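Local structure of LbaCas13a H328A (C2c2) (Lachnospiraceae bacterium NK4A179, 5WLH) at residues 454-466 and 600-611. The protein binds a CRISPR RNA precursor as a Cas13a effector, probably processes it and, as in related enzymes, cleaves RNA under its guidance. Sequence-based numbering, arbitrary orientation.
Sequences AVYNYAMDELNAS and YSMRNDSFHYAT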
ATOM      1  N   ALA A 454       7.582 -17.924  -7.951  1.00 18.27           N
ATOM      2  CA  ALA A 454       8.064 -18.296  -9.285  1.00 20.03           C
ATOM      3  C   ALA A 454       7.337 -19.528  -9.832  1.00 19.79           C
ATOM      4  O   ALA A 454       6.962 -19.563 -11.014  1.00 18.89           O
ATOM      5  CB  ALA A 454       9.578 -18.521  -9.249  1.00 18.65           C
ATOM      6  N   VAL A 455       7.122 -20.541  -8.996  1.00 19.70           N
ATOM      7  CA  VAL A 455       6.456 -21.762  -9.467  1.00 20.76           C
ATOM      8  C   VAL A 455       5.026 -21.454  -9.886  1.00 20.90           C
ATOM      9  O   VAL A 455       4.568 -21.873 -10.953  1.00 19.12           O
ATOM     10  CB  VAL A 455       6.495 -22.848  -8.377  1.00 21.09           C
ATOM     11  CG1 VAL A 455       5.570 -24.019  -8.746  1.00 21.22           C
ATOM     12  CG2 VAL A 455       7.910 -23.322  -8.165  1.00 21.66           C
ATOM     13  N   TYR A 456       4.294 -20.713  -9.046  1.00 18.29           N
ATOM     14  CA  TYR A 456       2.902 -20.408  -9.351  1.00 20.13           C
ATOM     15  C   TYR A 456       2.765 -19.643 -10.659  1.00 19.61           C
ATOM     16  O   TYR A 456       1.854 -19.907 -11.459  1.00 19.53           O
ATOM     17  CB  TYR A 456       2.281 -19.572  -8.234  1.00 20.05           C
ATOM     18  CG  TYR A 456       0.844 -19.200  -8.527  1.00 21.84           C
ATOM     19  CD1 TYR A 456      -0.157 -20.168  -8.475  1.00 22.18           C
ATOM     20  CD2 TYR A 456       0.482 -17.901  -8.854  1.00 24.82           C
ATOM     21  CE1 TYR A 456      -1.473 -19.842  -8.729  1.00 22.80           C
ATOM     22  CE2 TYR A 456      -0.843 -17.569  -9.111  1.00 23.45           C
ATOM     23  CZ  TYR A 456      -1.811 -18.557  -9.056  1.00 22.69           C
ATOM     24  OH  TYR A 456      -3.128 -18.266  -9.303  1.00 26.73           O
ATOM     25  N   ASN A 457       3.635 -18.667 -10.877  1.00 18.34           N
ATOM     26  CA  ASN A 457       3.448 -17.801 -12.024  1.00 19.63           C
ATOM     27  C   ASN A 457       3.992 -18.416 -13.301  1.00 20.00           C
ATOM     28  O   ASN A 457       3.441 -18.167 -14.381  1.00 21.53           O
ATOM     29  CB  ASN A 457       4.095 -16.449 -11.750  1.00 21.21           C
ATOM     30  CG  ASN A 457       3.233 -15.604 -10.840  1.00 21.86           C
ATOM     31  OD1 ASN A 457       2.237 -15.042 -11.283  1.00 25.34           O
ATOM     32  ND2 ASN A 457       3.563 -15.569  -9.562  1.00 17.31           N
ATOM     33  N   TYR A 458       5.034 -19.223 -13.207  1.00 16.99           N
ATOM     34  CA  TYR A 458       5.746 -19.658 -14.391  1.00 19.06           C
ATOM     35  C   TYR A 458       5.853 -21.165 -14.579  1.00 21.88           C
ATOM     36  O   TYR A 458       6.357 -21.592 -15.626  1.00 25.32           O
ATOM     37  CB  TYR A 458       7.157 -19.056 -14.400  1.00 16.25           C
ATOM     38  CG  TYR A 458       7.157 -17.550 -14.301  1.00 21.92           C
ATOM     39  CD1 TYR A 458       6.309 -16.782 -15.097  1.00 22.26           C
ATOM     40  CD2 TYR A 458       7.998 -16.898 -13.412  1.00 23.91           C
ATOM     41  CE1 TYR A 458       6.299 -15.404 -15.014  1.00 23.15           C
ATOM     42  CE2 TYR A 458       7.998 -15.507 -13.322  1.00 24.53           C
ATOM     43  CZ  TYR A 458       7.141 -14.780 -14.113  1.00 25.41           C
ATOM     44  OH  TYR A 458       7.130 -13.414 -14.040  1.00 24.44           O
ATOM     45  N   ALA A 459       5.412 -21.982 -13.624  1.00 20.73           N
ATOM     46  CA  ALA A 459       5.554 -23.428 -13.774  1.00 22.80           C
ATOM     47  C   ALA A 459       4.244 -24.164 -13.513  1.00 24.11           C
ATOM     48  O   ALA A 459       4.259 -25.343 -13.144  1.00 23.11           O
ATOM     49  CB  ALA A 459       6.660 -23.972 -12.865  1.00 21.65           C
ATOM     50  N   MET A 460       3.099 -23.502 -13.728  1.00 22.41           N
ATOM     51  CA  MET A 460       1.792 -24.112 -13.503  1.00 23.20           C
ATOM     52  C   MET A 460       0.870 -23.849 -14.687  1.00 19.92           C
ATOM     53  O   MET A 460      -0.333 -23.700 -14.518  1.00 22.07           O
ATOM     54  CB  MET A 460       1.165 -23.595 -12.206  1.00 18.61           C
ATOM     55  CG  MET A 460       2.013 -23.872 -10.966  1.00 24.47           C
ATOM     56  SD  MET A 460       2.129 -25.620 -10.528  1.00 23.43           S
ATOM     57  CE  MET A 460       0.461 -25.968  -9.956  1.00 19.19           C
ATOM     58  N   ASP A 461       1.451 -23.745 -15.884  1.00 20.70           N
ATOM     59  CA  ASP A 461       0.690 -23.484 -17.107  1.00 24.84           C
ATOM     60  C   ASP A 461      -0.561 -24.361 -17.230  1.00 26.67           C
ATOM     61  O   ASP A 461      -1.629 -23.892 -17.639  1.00 21.32           O
ATOM     62  CB  ASP A 461       1.619 -23.732 -18.298  1.00 30.51           C
ATOM     63  CG  ASP A 461       1.478 -22.713 -19.384  1.00 48.51           C
ATOM     64  OD1 ASP A 461       0.337 -22.485 -19.844  1.00 50.81           O
ATOM     65  OD2 ASP A 461       2.529 -22.165 -19.794  1.00 51.03           O
ATOM     66  N   GLU A 462      -0.448 -25.642 -16.915  1.00 29.11           N
ATOM     67  CA  GLU A 462      -1.544 -26.559 -17.217  1.00 26.19           C
ATOM     68  C   GLU A 462      -2.676 -26.489 -16.201  1.00 28.56           C
ATOM     69  O   GLU A 462      -3.614 -27.290 -16.276  1.00 30.98           O
ATOM     70  CB  GLU A 462      -0.989 -27.980 -17.367  1.00 28.49           C
ATOM     71  CG  GLU A 462       0.276 -27.988 -18.227  1.00 35.30           C
ATOM     72  CD  GLU A 462       0.451 -29.221 -19.099  1.00 37.54           C
ATOM     73  OE1 GLU A 462       0.968 -29.088 -20.228  1.00 41.90           O
ATOM     74  OE2 GLU A 462       0.092 -30.327 -18.658  1.00 35.36           O
ATOM     75  N   LEU A 463      -2.622 -25.551 -15.252  1.00 27.20           N
ATOM     76  CA  LEU A 463      -3.835 -25.189 -14.525  1.00 24.11           C
ATOM     77  C   LEU A 463      -4.877 -24.592 -15.462  1.00 28.11           C
ATOM     78  O   LEU A 463      -6.077 -24.667 -15.178  1.00 35.48           O
ATOM     79  CB  LEU A 463      -3.523 -24.193 -13.411  1.00 22.66           C
ATOM     80  CG  LEU A 463      -2.681 -24.668 -12.227  1.00 22.70           C
ATOM     81  CD1 LEU A 463      -2.492 -23.541 -11.208  1.00 22.70           C
ATOM     82  CD2 LEU A 463      -3.330 -25.875 -11.557  1.00 27.49           C
ATOM     83  N   ASN A 464      -4.435 -23.976 -16.562  1.00 33.31           N
ATOM     84  CA  ASN A 464      -5.351 -23.350 -17.509  1.00 34.01           C
ATOM     85  C   ASN A 464      -6.286 -24.398 -18.090  1.00 42.19           C
ATOM     86  O   ASN A 464      -5.856 -25.500 -18.444  1.00 38.73           O
ATOM     87  CB  ASN A 464      -4.568 -22.658 -18.630  1.00 32.00           C
ATOM     88  CG  ASN A 464      -4.024 -21.303 -18.214  1.00 34.24           C
ATOM     89  OD1 ASN A 464      -4.781 -20.402 -17.832  1.00 31.85           O
ATOM     90  ND2 ASN A 464      -2.698 -21.154 -18.273  1.00 37.12           N
ATOM     91  N   ALA A 465      -7.572 -24.049 -18.177  1.00 47.17           N
ATOM     92  CA  ALA A 465      -8.588 -25.001 -18.613  1.00 48.82           C
ATOM     93  C   ALA A 465      -8.227 -25.587 -19.975  1.00 50.17           C
ATOM     94  O   ALA A 465      -7.825 -24.863 -20.894  1.00 44.61           O
ATOM     95  CB  ALA A 465      -9.961 -24.326 -18.668  1.00 49.27           C
ATOM     96  N   SER A 466      -8.347 -26.908 -20.088  1.00 48.77           N
ATOM     97  CA  SER A 466      -8.022 -27.604 -21.327  1.00 48.60           C
ATOM     98  C   SER A 466      -8.764 -28.928 -21.340  1.00 40.67           C
ATOM     99  O   SER A 466      -9.328 -29.360 -20.330  1.00 34.84           O
ATOM    100  CB  SER A 466      -6.518 -27.851 -21.463  1.00 48.85           C
ATOM    101  OG  SER A 466      -6.087 -28.803 -20.499  1.00 46.43           O
ATOM    102  N   TYR A 600     -19.943 -14.314  -5.734  1.00 21.45           N
ATOM    103  CA  TYR A 600     -19.106 -15.424  -5.305  1.00 21.16           C
ATOM    104  C   TYR A 600     -18.163 -15.863  -6.418  1.00 22.14           C
ATOM    105  O   TYR A 600     -17.019 -16.231  -6.154  1.00 23.46           O
ATOM    106  CB  TYR A 600     -19.968 -16.604  -4.848  1.00 20.34           C
ATOM    107  CG  TYR A 600     -19.121 -17.793  -4.496  1.00 21.82           C
ATOM    108  CD1 TYR A 600     -18.403 -17.820  -3.310  1.00 23.17           C
ATOM    109  CD2 TYR A 600     -18.994 -18.863  -5.377  1.00 25.90           C
ATOM    110  CE1 TYR A 600     -17.592 -18.886  -2.995  1.00 23.31           C
ATOM    111  CE2 TYR A 600     -18.200 -19.939  -5.073  1.00 24.37           C
ATOM    112  CZ  TYR A 600     -17.498 -19.945  -3.888  1.00 27.92           C
ATOM    113  OH  TYR A 600     -16.701 -21.007  -3.607  1.00 26.86           O
ATOM    114  N   SER A 601     -18.630 -15.840  -7.669  1.00 20.86           N
ATOM    115  CA  SER A 601     -17.801 -16.321  -8.763  1.00 21.07           C
ATOM    116  C   SER A 601     -16.563 -15.463  -8.956  1.00 21.23           C
ATOM    117  O   SER A 601     -15.600 -15.922  -9.569  1.00 21.40           O
ATOM    118  CB  SER A 601     -18.596 -16.391 -10.066  1.00 27.70           C
ATOM    119  OG  SER A 601     -18.880 -15.115 -10.585  1.00 29.05           O
ATOM    120  N   MET A 602     -16.560 -14.246  -8.421  1.00 19.55           N
ATOM    121  CA  MET A 602     -15.377 -13.409  -8.487  1.00 22.46           C
ATOM    122  C   MET A 602     -14.439 -13.632  -7.310  1.00 21.43           C
ATOM    123  O   MET A 602     -13.288 -13.188  -7.360  1.00 21.87           O
ATOM    124  CB  MET A 602     -15.777 -11.928  -8.554  1.00 21.38           C
ATOM    125  CG  MET A 602     -14.752 -11.073  -9.282  1.00 34.26           C
ATOM    126  SD  MET A 602     -15.401  -9.452  -9.706  1.00 39.51           S
ATOM    127  CE  MET A 602     -14.366  -9.097 -11.117  1.00 38.52           C
ATOM    128  N   ARG A 603     -14.895 -14.290  -6.254  1.00 21.71           N
ATOM    129  CA  ARG A 603     -14.007 -14.529  -5.122  1.00 20.86           C
ATOM    130  C   ARG A 603     -13.011 -15.618  -5.476  1.00 21.22           C
ATOM    131  O   ARG A 603     -13.389 -16.672  -6.001  1.00 23.06           O
ATOM    132  CB  ARG A 603     -14.794 -14.916  -3.872  1.00 22.76           C
ATOM    133  CG  ARG A 603     -13.954 -14.781  -2.599  1.00 26.36           C
ATOM    134  CD  ARG A 603     -14.852 -14.570  -1.397  1.00 30.61           C
ATOM    135  NE  ARG A 603     -15.340 -15.858  -0.944  1.00 26.71           N
ATOM    136  CZ  ARG A 603     -16.175 -16.027   0.081  1.00 26.16           C
ATOM    137  NH1 ARG A 603     -16.557 -17.246   0.421  1.00 27.34           N
ATOM    138  NH2 ARG A 603     -16.618 -14.987   0.763  1.00 25.07           N
ATOM    139  N   ASN A 604     -11.730 -15.367  -5.182  1.00 21.26           N
ATOM    140  CA  ASN A 604     -10.666 -16.307  -5.531  1.00 22.53           C
ATOM    141  C   ASN A 604     -10.667 -16.629  -7.021  1.00 22.29           C
ATOM    142  O   ASN A 604     -10.228 -17.701  -7.433  1.00 22.08           O
ATOM    143  CB  ASN A 604     -10.775 -17.595  -4.709  1.00 20.67           C
ATOM    144  CG  ASN A 604     -10.486 -17.366  -3.231  1.00 25.26           C
ATOM    145  OD1 ASN A 604     -11.381 -17.028  -2.460  1.00 31.44           O
ATOM    146  ND2 ASN A 604      -9.245 -17.572  -2.835  1.00 26.22           N
ATOM    147  N   ASP A 605     -11.163 -15.709  -7.845  1.00 25.01           N
ATOM    148  CA  ASP A 605     -11.161 -15.871  -9.298  1.00 26.06           C
ATOM    149  C   ASP A 605      -9.830 -15.341  -9.817  1.00 33.76           C
ATOM    150  O   ASP A 605      -9.624 -14.129  -9.896  1.00 34.40           O
ATOM    151  CB  ASP A 605     -12.334 -15.131  -9.939  1.00 27.24           C
ATOM    152  CG  ASP A 605     -12.504 -15.465 -11.422  1.00 33.85           C
ATOM    153  OD1 ASP A 605     -11.949 -16.488 -11.881  1.00 35.87           O
ATOM    154  OD2 ASP A 605     -13.212 -14.716 -12.129  1.00 32.35           O
ATOM    155  N   SER A 606      -8.932 -16.257 -10.179  1.00 26.41           N
ATOM    156  CA  SER A 606      -7.578 -15.891 -10.576  1.00 26.16           C
ATOM    157  C   SER A 606      -7.585 -15.174 -11.915  1.00 25.94           C
ATOM    158  O   SER A 606      -8.215 -15.641 -12.872  1.00 24.49           O
ATOM    159  CB  SER A 606      -6.709 -17.146 -10.675  1.00 27.53           C
ATOM    160  OG  SER A 606      -5.495 -16.858 -11.364  1.00 28.32           O
ATOM    161  N   PHE A 607      -6.860 -14.047 -11.996  1.00 24.25           N
ATOM    162  CA  PHE A 607      -6.675 -13.383 -13.279  1.00 29.78           C
ATOM    163  C   PHE A 607      -5.701 -14.148 -14.165  1.00 32.73           C
ATOM    164  O   PHE A 607      -5.749 -14.002 -15.391  1.00 36.95           O
ATOM    165  CB  PHE A 607      -6.150 -11.956 -13.085  1.00 29.63           C
ATOM    166  CG  PHE A 607      -7.154 -10.988 -12.485  1.00 27.49           C
ATOM    167  CD1 PHE A 607      -8.521 -11.204 -12.591  1.00 29.34           C
ATOM    168  CD2 PHE A 607      -6.711  -9.842 -11.826  1.00 29.04           C
ATOM    169  CE1 PHE A 607      -9.428 -10.303 -12.039  1.00 33.84           C
ATOM    170  CE2 PHE A 607      -7.615  -8.927 -11.278  1.00 27.30           C
ATOM    171  CZ  PHE A 607      -8.969  -9.164 -11.366  1.00 28.72           C
ATOM    172  N   HIS A 608      -4.834 -14.968 -13.570  1.00 28.41           N
ATOM    173  CA  HIS A 608      -3.745 -15.628 -14.282  1.00 25.02           C
ATOM    174  C   HIS A 608      -4.171 -16.952 -14.895  1.00 31.95           C
ATOM    175  O   HIS A 608      -3.709 -17.298 -15.990  1.00 37.67           O
ATOM    176  CB  HIS A 608      -2.561 -15.849 -13.334  1.00 28.94           C
ATOM    177  CG  HIS A 608      -1.242 -15.954 -14.030  1.00 38.21           C
ATOM    178  ND1 HIS A 608      -0.355 -16.980 -13.795  1.00 40.67           N
ATOM    179  CD2 HIS A 608      -0.664 -15.165 -14.966  1.00 43.36           C
ATOM    180  CE1 HIS A 608       0.716 -16.817 -14.552  1.00 39.55           C
ATOM    181  NE2 HIS A 608       0.554 -15.723 -15.271  1.00 45.60           N
ATOM    182  N   TYR A 609      -5.036 -17.700 -14.212  1.00 26.66           N
ATOM    183  CA  TYR A 609      -5.427 -19.040 -14.650  1.00 34.06           C
ATOM    184  C   TYR A 609      -6.931 -19.062 -14.893  1.00 40.91           C
ATOM    185  O   TYR A 609      -7.717 -19.031 -13.943  1.00 40.99           O
ATOM    186  CB  TYR A 609      -4.997 -20.092 -13.625  1.00 29.81           C
ATOM    187  CG  TYR A 609      -3.495 -20.201 -13.599  1.00 28.15           C
ATOM    188  CD1 TYR A 609      -2.808 -20.644 -14.719  1.00 26.77           C
ATOM    189  CD2 TYR A 609      -2.757 -19.807 -12.488  1.00 27.81           C
ATOM    190  CE1 TYR A 609      -1.435 -20.730 -14.737  1.00 28.97           C
ATOM    191  CE2 TYR A 609      -1.371 -19.891 -12.492  1.00 26.33           C
ATOM    192  CZ  TYR A 609      -0.719 -20.340 -13.623  1.00 26.52           C
ATOM    193  OH  TYR A 609       0.643 -20.415 -13.675  1.00 24.36           O
ATOM    194  N   ALA A 610      -7.316 -19.119 -16.165  1.00 45.28           N
ATOM    195  CA  ALA A 610      -8.719 -19.212 -16.556  1.00 46.65           C
ATOM    196  C   ALA A 610      -9.202 -20.644 -16.373  1.00 45.07           C
ATOM    197  O   ALA A 610      -8.671 -21.567 -17.001  1.00 44.85           O
ATOM    198  CB  ALA A 610      -8.894 -18.769 -18.007  1.00 47.33           C
ATOM    199  N   THR A 611     -10.207 -20.832 -15.530  1.00 43.15           N
ATOM    200  CA  THR A 611     -10.691 -22.178 -15.233  1.00 49.24           C
ATOM    201  C   THR A 611     -11.927 -22.534 -16.059  1.00 49.51           C
ATOM    202  O   THR A 611     -12.372 -21.744 -16.891  1.00 49.90           O
ATOM    203  CB  THR A 611     -11.014 -22.327 -13.735  1.00 51.03           C
ATOM    204  OG1 THR A 611     -11.961 -21.322 -13.351  1.00 51.77           O
ATOM    205  CG2 THR A 611      -9.749 -22.170 -12.909  1.00 47.12           C
TER
HETATM  206  O   HOH W   1      -3.846 -15.852  -9.634  1.00 32.75           O
HETATM  207  O   HOH W   2       2.772 -20.969 -15.299  1.00 27.76           O
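His608 and Tyr609 stand where an Arg603-to-His608 R-X4-H sequence, consistent with the signature of a HEPN ribonuclease domain, meets the end of helix 429-458 and the loop beyond it. They illustrate how a buried tyrosine can tie a motif to a distant part of the chain. With CG beside its own backbone N (chi1 -68°), Tyr609 sends its ring between the helix end and the following 3-10 turn. Tyr609 OH donates to Tyr456 O at 2.6 Å, close to the line of that carbonyl, and accepts from a water at 2.7 Å. The same water donates to Asn457 O and accepts from Met460 N, knitting polar backbone groups at the helix end to the phenol. Along one side of the ring, the edge at CE2 and CD2 turns to the face of Tyr456 in a T-shaped stack, centroids 5.3 Å apart and planes at 81°. Leu463 CD1 makes a CH-pi contact over one face of Tyr609, 4.1 Å from its centroid, while His608 CG lies over the other. A phenylalanine here would probably keep much of this packing but leave Tyr456 O and the water without their hydroxyl partner.

The histidine of the motif points CE1 at Asn457 O, 3.0 Å away and in the plane of the imidazole, while OD1 of Asn457, whose ND2 donates to Lys453 O, sits over one ring face. Two residues earlier, Ser606 OG accepts from the backbone N of both His608 and Tyr609, an ST turn and ST motif, and a second water links this hydroxyl to Tyr456 OH. Helix 1106-1145 packs against both Tyr456 and Arg603. Beyond the aromatic pair, Ala465 N donates to Ala610 O at 3.0 Å, and Ala610 N to the side-chain Asn464 OD1 at 3.3 Å, tilted 16° from the amide carbonyl plane.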